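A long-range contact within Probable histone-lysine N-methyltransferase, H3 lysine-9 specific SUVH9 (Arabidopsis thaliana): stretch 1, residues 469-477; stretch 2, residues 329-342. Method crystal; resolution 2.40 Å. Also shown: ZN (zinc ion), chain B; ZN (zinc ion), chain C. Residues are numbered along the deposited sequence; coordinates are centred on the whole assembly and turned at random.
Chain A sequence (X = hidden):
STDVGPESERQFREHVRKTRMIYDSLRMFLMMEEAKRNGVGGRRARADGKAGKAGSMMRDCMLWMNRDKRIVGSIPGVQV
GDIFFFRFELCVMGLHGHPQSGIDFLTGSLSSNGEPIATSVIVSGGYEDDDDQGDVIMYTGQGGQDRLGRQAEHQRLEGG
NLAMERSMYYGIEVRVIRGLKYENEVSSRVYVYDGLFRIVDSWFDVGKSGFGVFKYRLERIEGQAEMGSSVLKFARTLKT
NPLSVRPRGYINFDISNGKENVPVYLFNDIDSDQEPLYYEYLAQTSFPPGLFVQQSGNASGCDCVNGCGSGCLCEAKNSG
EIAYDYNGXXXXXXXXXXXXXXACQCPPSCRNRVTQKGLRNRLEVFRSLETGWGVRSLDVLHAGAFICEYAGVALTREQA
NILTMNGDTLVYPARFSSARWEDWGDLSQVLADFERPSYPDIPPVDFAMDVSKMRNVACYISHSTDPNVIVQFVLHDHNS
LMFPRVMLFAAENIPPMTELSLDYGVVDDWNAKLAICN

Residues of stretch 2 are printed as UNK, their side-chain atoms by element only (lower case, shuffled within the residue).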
ATOM      1  N   VAL A 469       5.646  -2.493  -7.783  1.00 21.63           N
ATOM      2  CA  VAL A 469       6.272  -1.178  -7.873  1.00 21.99           C
ATOM      3  C   VAL A 469       6.359  -0.717  -9.325  1.00 23.43           C
ATOM      4  O   VAL A 469       6.847  -1.448 -10.188  1.00 24.46           O
ATOM      5  CB  VAL A 469       7.692  -1.182  -7.272  1.00 17.19           C
ATOM      6  CG1 VAL A 469       8.344   0.183  -7.443  1.00 16.24           C
ATOM      7  CG2 VAL A 469       7.654  -1.582  -5.801  1.00 16.68           C
ATOM      8  N   ILE A 470       5.883   0.495  -9.591  1.00 18.87           N
ATOM      9  CA  ILE A 470       5.964   1.059 -10.932  1.00 20.22           C
ATOM     10  C   ILE A 470       7.039   2.128 -11.034  1.00 18.61           C
ATOM     11  O   ILE A 470       7.509   2.670 -10.025  1.00 16.18           O
ATOM     12  CB  ILE A 470       4.628   1.674 -11.396  1.00 26.78           C
ATOM     13  CG1 ILE A 470       4.262   2.875 -10.522  1.00 27.25           C
ATOM     14  CG2 ILE A 470       3.523   0.623 -11.404  1.00 26.37           C
ATOM     15  CD1 ILE A 470       3.127   3.707 -11.075  1.00 30.25           C
ATOM     16  N   VAL A 471       7.405   2.434 -12.274  1.00 20.74           N
ATOM     17  CA  VAL A 471       8.443   3.408 -12.568  1.00 19.94           C
ATOM     18  C   VAL A 471       7.838   4.662 -13.199  1.00 19.02           C
ATOM     19  O   VAL A 471       6.925   4.572 -14.024  1.00 18.83           O
ATOM     20  CB  VAL A 471       9.490   2.801 -13.528  1.00 30.53           C
ATOM     21  CG1 VAL A 471      10.505   3.848 -13.962  1.00 33.33           C
ATOM     22  CG2 VAL A 471      10.181   1.613 -12.876  1.00 28.35           C
ATOM     23  N   GLN A 472       8.338   5.826 -12.790  1.00 17.23           N
ATOM     24  CA  GLN A 472       8.004   7.090 -13.439  1.00 17.33           C
ATOM     25  C   GLN A 472       9.272   7.896 -13.690  1.00 22.88           C
ATOM     26  O   GLN A 472      10.153   7.969 -12.829  1.00 27.10           O
ATOM     27  CB  GLN A 472       7.041   7.910 -12.576  1.00 16.45           C
ATOM     28  CG  GLN A 472       5.654   7.300 -12.405  1.00 19.62           C
ATOM     29  CD  GLN A 472       4.781   7.450 -13.639  1.00 19.87           C
ATOM     30  OE1 GLN A 472       3.994   8.396 -13.749  1.00 20.33           O
ATOM     31  NE2 GLN A 472       4.911   6.509 -14.573  1.00 19.64           N
ATOM     32  N   PHE A 473       9.366   8.504 -14.868  1.00 20.54           N
ATOM     33  CA  PHE A 473      10.485   9.388 -15.169  1.00 22.62           C
ATOM     34  C   PHE A 473      10.183  10.817 -14.710  1.00 23.96           C
ATOM     35  O   PHE A 473       9.186  11.416 -15.120  1.00 20.24           O
ATOM     36  CB  PHE A 473      10.841   9.342 -16.661  1.00 24.73           C
ATOM     37  CG  PHE A 473      11.355   8.002 -17.120  1.00 28.39           C
ATOM     38  CD1 PHE A 473      12.522   7.473 -16.590  1.00 30.58           C
ATOM     39  CD2 PHE A 473      10.673   7.272 -18.083  1.00 31.89           C
ATOM     40  CE1 PHE A 473      12.998   6.236 -17.006  1.00 33.81           C
ATOM     41  CE2 PHE A 473      11.146   6.036 -18.506  1.00 35.13           C
ATOM     42  CZ  PHE A 473      12.309   5.519 -17.966  1.00 33.65           C
ATOM     43  N   VAL A 474      11.061  11.342 -13.871  1.00 21.65           N
ATOM     44  CA  VAL A 474      10.897  12.607 -13.241  1.00 20.11           C
ATOM     45  C   VAL A 474      12.031  13.596 -13.429  1.00 27.46           C
ATOM     46  O   VAL A 474      13.169  13.277 -13.383  1.00 29.11           O
ATOM     47  CB  VAL A 474      10.592  12.448 -11.763  1.00 17.97           C
ATOM     48  CG1 VAL A 474      10.547  13.769 -11.070  1.00 16.97           C
ATOM     49  CG2 VAL A 474       9.314  11.703 -11.574  1.00 16.62           C
ATOM     50  N   LEU A 475      11.654  14.839 -13.622  1.00 29.32           N
ATOM     51  CA  LEU A 475      12.580  15.919 -13.645  1.00 28.86           C
ATOM     52  C   LEU A 475      12.329  16.845 -12.499  1.00 31.69           C
ATOM     53  O   LEU A 475      11.216  17.219 -12.229  1.00 33.90           O
ATOM     54  CB  LEU A 475      12.464  16.666 -14.939  1.00 19.94           C
ATOM     55  CG  LEU A 475      12.971  15.964 -16.152  1.00 22.12           C
ATOM     56  CD1 LEU A 475      12.497  16.706 -17.361  1.00 21.67           C
ATOM     57  CD2 LEU A 475      14.477  15.857 -16.127  1.00 22.44           C
ATOM     58  N   HIS A 476      13.373  17.190 -11.783  1.00 36.51           N
ATOM     59  CA  HIS A 476      13.275  18.253 -10.827  1.00 37.06           C
ATOM     60  C   HIS A 476      14.452  19.150 -10.769  1.00 37.75           C
ATOM     61  O   HIS A 476      14.326  20.344 -10.872  1.00 41.42           O
ATOM     62  CB  HIS A 476      12.863  17.778  -9.459  1.00 24.98           C
ATOM     63  CG  HIS A 476      13.815  16.845  -8.844  1.00 24.69           C
ATOM     64  ND1 HIS A 476      14.830  17.245  -8.124  1.00 29.11           N
ATOM     65  CD2 HIS A 476      13.869  15.499  -8.869  1.00 20.42           C
ATOM     66  CE1 HIS A 476      15.495  16.195  -7.712  1.00 27.03           C
ATOM     67  NE2 HIS A 476      14.887  15.138  -8.146  1.00 23.70           N
ATOM     68  N   ASP A 477      15.594  18.587 -10.484  1.00 27.03           N
ATOM     69  CA  ASP A 477      16.819  19.333 -10.413  1.00 27.16           C
ATOM     70  C   ASP A 477      17.444  19.861 -11.716  1.00 24.16           C
ATOM     71  O   ASP A 477      18.153  20.794 -11.683  1.00 27.58           O
ATOM     72  CB  ASP A 477      17.816  18.630  -9.522  1.00 31.80           C
ATOM     73  CG  ASP A 477      18.221  17.336 -10.057  1.00 32.33           C
ATOM     74  OD1 ASP A 477      17.424  16.694 -10.718  1.00 30.26           O
ATOM     75  OD2 ASP A 477      19.337  16.974  -9.791  1.00 31.13           O
ATOM     76  N   UNK A 329       0.576  11.706  -3.400  1.00 17.64           N
ATOM     77  CA  UNK A 329       0.280  10.428  -4.044  1.00 18.34           C
ATOM     78  C   UNK A 329       0.122  10.574  -5.554  1.00 18.68           C
ATOM     79  O   UNK A 329      -0.563  11.481  -6.030  1.00 20.62           O
ATOM     80  c   UNK A 329      -1.208   8.388  -3.967  1.00 17.55           C
ATOM     81  c   UNK A 329      -1.008   9.805  -3.457  1.00 19.58           C
ATOM     82  o   UNK A 329      -0.920   9.781  -2.027  1.00 23.03           O
ATOM     83  N   UNK A 330       0.761   9.682  -6.306  1.00 17.04           N
ATOM     84  CA  UNK A 330       0.617   9.672  -7.759  1.00 19.15           C
ATOM     85  C   UNK A 330      -0.838   9.404  -8.137  1.00 20.53           C
ATOM     86  O   UNK A 330      -1.448   8.457  -7.644  1.00 16.47           O
ATOM     87  c   UNK A 330       1.527   8.617  -8.398  1.00 19.09           C
ATOM     88  c   UNK A 330       1.496   8.579  -9.933  1.00 22.87           C
ATOM     89  c   UNK A 330       2.204   7.347 -10.485  1.00 24.27           C
ATOM     90  c   UNK A 330       2.102   9.847 -10.515  1.00 19.09           C
ATOM     91  N   UNK A 331      -1.389  10.243  -9.011  1.00 27.24           N
ATOM     92  CA  UNK A 331      -2.774  10.098  -9.449  1.00 28.94           C
ATOM     93  C   UNK A 331      -2.899   9.077 -10.583  1.00 33.28           C
ATOM     94  O   UNK A 331      -3.710   8.152 -10.511  1.00 37.13           O
ATOM     95  c   UNK A 331      -3.370  11.451  -9.891  1.00 19.02           C
ATOM     96  c   UNK A 331      -3.325  12.458  -8.736  1.00 17.85           C
ATOM     97  c   UNK A 331      -4.799  11.268 -10.386  1.00 18.88           C
ATOM     98  c   UNK A 331      -3.692  13.880  -9.131  1.00 18.44           C
ATOM     99  N   UNK A 332      -2.088   9.251 -11.624  1.00 29.28           N
ATOM    100  CA  UNK A 332      -2.035   8.319 -12.748  1.00 25.55           C
ATOM    101  C   UNK A 332      -0.614   8.267 -13.317  1.00 23.07           C
ATOM    102  O   UNK A 332       0.173   9.181 -13.087  1.00 24.23           O
ATOM    103  c   UNK A 332      -6.055  10.270 -14.348  1.00 28.92           C
ATOM    104  c   UNK A 332      -3.017   8.742 -13.844  1.00 20.23           C
ATOM    105  n   UNK A 332      -7.141   9.540 -14.158  1.00 29.99           N
ATOM    106  c   UNK A 332      -2.754  10.131 -14.431  1.00 19.95           C
ATOM    107  c   UNK A 332      -3.843  10.523 -15.424  1.00 20.97           C
ATOM    108  n   UNK A 332      -5.089   9.818 -15.142  1.00 38.04           N
ATOM    109  n   UNK A 332      -5.942  11.447 -13.751  1.00 24.92           N
ATOM    110  N   UNK A 333      -0.286   7.204 -14.051  1.00 19.09           N
ATOM    111  CA  UNK A 333       0.992   7.116 -14.760  1.00 24.95           C
ATOM    112  C   UNK A 333       1.087   8.184 -15.857  1.00 24.98           C
ATOM    113  O   UNK A 333       0.086   8.531 -16.483  1.00 24.29           O
ATOM    114  n   UNK A 333       1.416   2.143 -14.561  1.00 21.87           N
ATOM    115  c   UNK A 333       1.174   5.729 -15.404  1.00 19.32           C
ATOM    116  c   UNK A 333       1.398   4.571 -14.433  1.00 21.54           C
ATOM    117  c   UNK A 333       1.777   3.280 -15.150  1.00 22.60           C
ATOM    118  o   UNK A 333       2.386   3.307 -16.221  1.00 21.87           O
ATOM    119  N   UNK A 334       2.292   8.702 -16.080  1.00 19.11           N
ATOM    120  CA  UNK A 334       2.571   9.621 -17.189  1.00 25.96           C
ATOM    121  C   UNK A 334       3.986   9.348 -17.718  1.00 22.45           C
ATOM    122  O   UNK A 334       4.824   8.851 -16.982  1.00 19.92           O
ATOM    123  c   UNK A 334       1.261  13.584 -15.755  1.00 50.68           C
ATOM    124  c   UNK A 334       2.492  11.396 -15.299  1.00 34.59           C
ATOM    125  c   UNK A 334       1.387  12.364 -14.840  1.00 41.81           C
ATOM    126  n   UNK A 334       2.418  14.515 -15.623  1.00 54.69           N
ATOM    127  c   UNK A 334       2.370  11.099 -16.785  1.00 30.28           C
ATOM    128  N   UNK A 335       4.256   9.654 -18.995  1.00 20.87           N
ATOM    129  CA  UNK A 335       5.583   9.334 -19.544  1.00 21.13           C
ATOM    130  C   UNK A 335       6.707  10.166 -18.928  1.00 20.51           C
ATOM    131  O   UNK A 335       7.871   9.760 -18.957  1.00 24.63           O
ATOM    132  c   UNK A 335       4.358  10.703 -21.083  1.00 23.27           C
ATOM    133  c   UNK A 335       3.399  10.336 -19.977  1.00 21.90           C
ATOM    134  c   UNK A 335       5.443   9.677 -21.033  1.00 22.49           C
ATOM    135  N   UNK A 336       6.352  11.320 -18.377  1.00 20.18           N
ATOM    136  CA  UNK A 336       7.332  12.231 -17.809  1.00 20.91           C
ATOM    137  C   UNK A 336       6.679  13.164 -16.798  1.00 20.20           C
ATOM    138  O   UNK A 336       5.667  13.802 -17.087  1.00 22.66           O
ATOM    139  c   UNK A 336       9.121  14.005 -18.500  1.00 20.70           C
ATOM    140  c   UNK A 336      10.282  13.243 -17.872  1.00 20.15           C
ATOM    141  c   UNK A 336       9.587  14.808 -19.699  1.00 21.86           C
ATOM    142  c   UNK A 336       8.005  13.048 -18.916  1.00 20.78           C
ATOM    143  N   UNK A 337       7.262  13.237 -15.609  1.00 18.58           N
ATOM    144  CA  UNK A 337       6.764  14.139 -14.583  1.00 18.25           C
ATOM    145  C   UNK A 337       7.692  15.342 -14.413  1.00 21.22           C
ATOM    146  O   UNK A 337       8.894  15.187 -14.178  1.00 23.28           O
ATOM    147  c   UNK A 337       6.602  13.424 -13.229  1.00 17.41           C
ATOM    148  c   UNK A 337       5.656  12.227 -13.367  1.00 17.25           C
ATOM    149  c   UNK A 337       6.096  14.397 -12.175  1.00 17.27           C
ATOM    150  c   UNK A 337       5.466  11.438 -12.088  1.00 16.57           C
ATOM    151  N   UNK A 338       7.127  16.538 -14.549  1.00 19.28           N
ATOM    152  CA  UNK A 338       7.866  17.769 -14.289  1.00 19.51           C
ATOM    153  C   UNK A 338       7.516  18.306 -12.905  1.00 19.19           C
ATOM    154  O   UNK A 338       6.458  18.910 -12.712  1.00 19.42           O
ATOM    155  c   UNK A 338       9.172  18.265 -18.545  1.00 27.32           C
ATOM    156  c   UNK A 338       7.549  18.832 -15.347  1.00 20.56           C
ATOM    157  c   UNK A 338       7.914  18.434 -16.744  1.00 25.76           C
ATOM    158  c   UNK A 338       7.210  17.771 -17.692  1.00 24.91           C
ATOM    159  n   UNK A 338       9.134  18.732 -17.307  1.00 26.24           N
ATOM    160  n   UNK A 338       8.017  17.680 -18.802  1.00 27.48           N
ATOM    161  N   UNK A 339       8.399  18.072 -11.940  1.00 18.78           N
ATOM    162  CA  UNK A 339       8.221  18.632 -10.606  1.00 18.70           C
ATOM    163  C   UNK A 339       8.716  20.068 -10.586  1.00 19.62           C
ATOM    164  O   UNK A 339       9.489  20.475 -11.450  1.00 20.19           O
ATOM    165  c   UNK A 339       8.956  17.796  -9.552  1.00 18.10           C
ATOM    166  o   UNK A 339       8.523  14.579  -7.828  1.00 19.51           O
ATOM    167  c   UNK A 339       8.243  16.502  -9.193  1.00 23.90           C
ATOM    168  o   UNK A 339       9.810  16.309  -7.394  1.00 17.22           O
ATOM    169  c   UNK A 339       8.910  15.745  -8.057  1.00 21.48           C
ATOM    170  N   UNK A 340       8.265  20.841  -9.606  1.00 26.55           N
ATOM    171  CA  UNK A 340       8.756  22.201  -9.444  1.00 23.54           C
ATOM    172  C   UNK A 340      10.214  22.186  -9.013  1.00 25.02           C
ATOM    173  O   UNK A 340      10.645  21.295  -8.283  1.00 20.47           O
ATOM    174  c   UNK A 340       7.913  22.954  -8.425  1.00 21.30           C
ATOM    175  s   UNK A 340       6.187  23.103  -8.900  1.00 23.58           S
ATOM    176  N   UNK A 341      10.972  23.174  -9.476  1.00 34.01           N
ATOM    177  CA  UNK A 341      12.374  23.293  -9.119  1.00 35.18           C
ATOM    178  C   UNK A 341      12.709  24.650  -8.529  1.00 36.78           C
ATOM    179  O   UNK A 341      11.820  25.375  -8.073  1.00 24.22           O
ATOM    180  N   UNK A 342      13.994  24.998  -8.546  1.00 31.45           N
ATOM    181  CA  UNK A 342      14.458  26.243  -7.947  1.00 31.02           C
ATOM    182  C   UNK A 342      13.898  27.473  -8.657  1.00 33.00           C
ATOM    183  O   UNK A 342      13.784  28.542  -8.059  1.00 36.65           O
ATOM    184  c   UNK A 342      15.990  26.291  -7.915  1.00 32.85           C
ATOM    185  o   UNK A 342      16.540  26.149  -9.213  1.00 34.62           O
TER
HETATM  186 ZN    ZN B 801       6.354  24.909 -10.418  1.00 32.13          ZN
HETATM  187 ZN    ZN C 802       4.831  24.048  -7.157  0.90 28.62          ZN
HETATM  188  O   HOH W   1       4.285   5.215 -17.436  1.00 24.45           O
HETATM  189  O   HOH W   2       7.185   7.788 -16.668  1.00 24.91           O
HETATM  190  O   HOH W   3      11.922  21.456 -11.987  1.00 40.85           O

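Position 329 has three side-chain atoms: one carbon carrying an oxygen and a second carbon. It is out of reach of stretch 1. This is Thr329.

Position 330 has four carbons, forked at the second. One tip meets Ile470, and the CA-to-CB bond points toward stretch 1. This is Leu330, with CD2 3.8 Å from Ile470 CD1.

Position 331 also has four carbons, but they fork at the first and one arm is two carbons long. It touches nothing on stretch 1. This is Ile331.

Position 332 has three carbons, a nitrogen, and a carbon carrying two more nitrogens. These last atoms form a guanidinium group. The CA-to-CB bond points away from stretch 1. This is Arg332.

Position 333 has three carbons, the third carrying one oxygen and one nitrogen. The chain passes Ile470 and the side chain of Gln472. This is Gln333. Its CG lies 3.9 Å from Ile470 CD1. Water 1 donates to Gln333 OE1 and accepts a weak hydrogen bond from Gln472 NE2.

Position 334 has four carbons in a row ending in nitrogen. The end of the chain leads away from stretch 1, but the backbone N donates to Gln472 OE1 at 2.9 Å. This is Lys334. Water 2 donates to Lys334 O and accepts from Phe473 N, so it bridges the two backbones.

Position 335 has three carbons closing a ring onto the backbone N. The CA-to-CB bond points away from stretch 1, and the backbone O lies at the edge of the Phe473 ring, near its plane. This is Pro335.

Position 336 has four carbons, forked at the second. Its end comes nearer to Phe473 and Leu475. This is Leu336. Its CD1 is 4.1 Å from Phe473 CB and also 4.1 Å from Leu475 CD1.

Position 337 has four carbons, forked at the first, with one arm two carbons long. It packs against Val474. This is Ile337, with CB 3.6 Å from Val474 CG2.

Position 338 has one carbon and a five-membered ring of three carbons and two nitrogens. The ring meets Leu475. This is His338, with CE1 3.9 Å from Leu475 CD1. Its ND1 has no polar partner in the model.

Position 339 has three carbons, the third carrying two oxygens. It reaches Val474 and His476. This is Glu339. Its carboxylate is hydrogen-bonded elsewhere in the structure.

Position 340 has one carbon and a sulfur, and its CA-to-CB bond points away from stretch 1. This is Cys340. Its SG binds both zinc ions, at 2.4 Å each.

Position 341 has no side-chain atoms. This is Gly341. An ideal CB would clash with His476 O, at 2.9 Å.

Position 342 has one carbon and one oxygen, with no contact. This is Ser342.

The contact is a short parallel pairing. Ile337 N donates to Phe473 O (2.7 Å), Leu475 N to Ile337 O (2.8 Å), and Glu339 N to Leu475 O (3.0 Å). Val474 and Ile337 share one face; Leu475 and His338 share the other. Ahead of the stretch 2 strand, the side chain of Gln472 stands in for a backbone partner: its OE1 accepts from Lys334 N.

Stretch 2 (329-342) TLIRQKPLIHECGS
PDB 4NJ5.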